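Local coordinates for putative PII-like nitrogen regulatory protein (Shewanella baltica, PDB 3CE8), which is of unknown function but belongs to the DUF3240 family and probably resembles the PII-like nitrogen regulatory proteins in fold, at residues D40-I43 and E44-F47. Residues are numbered along the deposited sequence; the frame is centred on the assembly and turned at random.
Sequences DTLI and ELEF. With EDO (1,2-ethanediol), chain D.
Thr-41 and Leu-45 lie side by side and point the same way where helix 35-42 gives way to the loop before strand 50-60. This segment links the first helix to the second strand of a ferredoxin-like beta-alpha-beta-beta-alpha-beta fold, as in PII proteins. The methyl CG2 of Thr-41 comes within 4.1 Å of Leu-45 CD1. With chi1 at -72°, OG1 sits beside the backbone N and bonds the carbonyl O of Asp-37, while CG2 is left facing Leu-45. Leu-45 also rests on the backbone, with CG 3.4 Å from Thr-41 O. Its CD1 makes a looser apolar contact, at 4.5 Å, with Leu-42 CD2.

The main chain folds as a type I beta turn from Leu-42 to Leu-45. Glu-44 N donates to Thr-41 O at 3.2 Å, and Leu-45 N donates to Leu-42 O at 3.1 Å. Both bonds span three residues. A molecule of 1,2-ethanediol gives a second hydrogen bond to Thr-41 O from its O1 at 3.1 Å. Its carbons pack against Leu-45 CD2 and against CB and CG of Glu-44.

Glu-44 runs across Ile-43 at a slant. Its chain bends at chi2 (58°), and this leaves OE1 4.0 Å from Ile-43 CG1, a van der Waals contact. Further along, Leu-45 CB lies over one face of the Phe-47 ring, displaced toward its rim.

Leu-42 is buried, touching Leu-93, Leu-97, Phe-81 and Ile-83, while Ile-43 packs on Glu-73 of a second subunit. The chemistry is thus divided. The Leu-45 N to Leu-42 O bond closes the turn, and the Glu-44 N to Thr-41 O bond precedes it by one residue. Leu-42 anchors it in the apolar layer between helix and sheet, and Leu-45 adds a contact to helix 90-100. The diol on Thr-41 O is probably an accident of the crystallisation liquor.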
loop_
_atom_site.group_PDB
_atom_site.type_symbol
_atom_site.label_atom_id
_atom_site.label_comp_id
_atom_site.label_asym_id
_atom_site.label_seq_id
_atom_site.Cartn_x
_atom_site.Cartn_y
_atom_site.Cartn_z
ATOM N N ASP A 40 6.140 17.634 -9.884
ATOM C CA ASP A 40 6.692 18.279 -11.065
ATOM C C ASP A 40 7.691 17.404 -11.763
ATOM O O ASP A 40 7.785 17.380 -12.985
ATOM C CB ASP A 40 7.378 19.597 -10.702
ATOM C CG ASP A 40 6.381 20.718 -10.387
ATOM O OD1 ASP A 40 5.172 20.553 -10.656
ATOM O OD2 ASP A 40 6.810 21.773 -9.882
ATOM N N THR A 41 8.425 16.653 -10.968
ATOM C CA THR A 41 9.480 15.798 -11.500
ATOM C C THR A 41 8.864 14.626 -12.214
ATOM O O THR A 41 9.265 14.266 -13.320
ATOM C CB THR A 41 10.363 15.248 -10.392
ATOM O OG1 THR A 41 11.181 16.304 -9.886
ATOM C CG2 THR A 41 11.251 14.124 -10.908
ATOM N N LEU A 42 7.833 14.084 -11.578
ATOM C CA LEU A 42 7.208 12.853 -12.027
ATOM C C LEU A 42 6.482 13.069 -13.317
ATOM O O LEU A 42 6.555 12.239 -14.225
ATOM C CB LEU A 42 6.235 12.305 -10.971
ATOM C CG LEU A 42 6.875 11.871 -9.655
ATOM C CD1 LEU A 42 5.857 11.620 -8.578
ATOM C CD2 LEU A 42 7.749 10.629 -9.912
ATOM N N ILE A 43 5.794 14.205 -13.405
ATOM C CA ILE A 43 4.940 14.488 -14.585
ATOM C C ILE A 43 5.805 14.640 -15.815
ATOM O O ILE A 43 5.318 14.538 -16.947
ATOM C CB ILE A 43 3.997 15.757 -14.470
ATOM C CG1 ILE A 43 4.818 17.021 -14.249
ATOM C CG2 ILE A 43 2.927 15.596 -13.387
ATOM C CD1 ILE A 43 4.011 18.275 -14.368
ATOM N N GLU A 44 7.096 14.810 -15.584
ATOM C CA GLU A 44 8.013 15.116 -16.680
ATOM C C GLU A 44 8.733 13.866 -17.191
ATOM O O GLU A 44 9.365 13.845 -18.242
ATOM C CB GLU A 44 8.993 16.178 -16.198
ATOM C CG GLU A 44 9.335 17.129 -17.261
ATOM C CD GLU A 44 8.072 17.825 -17.807
ATOM O OE1 GLU A 44 7.367 18.501 -17.012
ATOM O OE2 GLU A 44 7.784 17.700 -19.028
ATOM N N LEU A 45 8.605 12.813 -16.413
ATOM C CA LEU A 45 9.220 11.520 -16.718
ATOM C C LEU A 45 8.300 10.721 -17.665
ATOM O O LEU A 45 7.195 10.284 -17.285
ATOM C CB LEU A 45 9.549 10.758 -15.427
ATOM C CG LEU A 45 10.654 11.374 -14.543
ATOM C CD1 LEU A 45 10.792 10.683 -13.174
ATOM C CD2 LEU A 45 12.006 11.387 -15.282
ATOM N N GLU A 46 8.781 10.565 -18.905
ATOM C CA GLU A 46 8.058 9.872 -20.021
ATOM C C GLU A 46 7.753 8.402 -19.853
ATOM O O GLU A 46 6.881 7.851 -20.501
ATOM C CB GLU A 46 8.788 10.003 -21.375
ATOM C CG GLU A 46 8.366 11.208 -22.169
ATOM C CD GLU A 46 9.156 11.341 -23.462
ATOM O OE1 GLU A 46 10.344 10.918 -23.492
ATOM O OE2 GLU A 46 8.605 11.899 -24.442
ATOM N N PHE A 47 8.497 7.760 -18.996
ATOM C CA PHE A 47 8.358 6.321 -18.830
ATOM C C PHE A 47 7.308 6.025 -17.788
ATOM O O PHE A 47 7.015 4.878 -17.533
ATOM C CB PHE A 47 9.708 5.650 -18.507
ATOM C CG PHE A 47 10.434 6.244 -17.315
ATOM C CD1 PHE A 47 10.063 5.914 -16.021
ATOM C CD2 PHE A 47 11.496 7.127 -17.507
ATOM C CE1 PHE A 47 10.725 6.463 -14.944
ATOM C CE2 PHE A 47 12.168 7.677 -16.432
ATOM C CZ PHE A 47 11.783 7.353 -15.149
HETATM C C1 EDO D . 12.396 14.943 -14.878
HETATM O O1 EDO D . 11.688 15.978 -14.186
HETATM C C2 EDO D . 12.210 14.923 -16.400
HETATM O O2 EDO D . 13.354 14.315 -16.992
#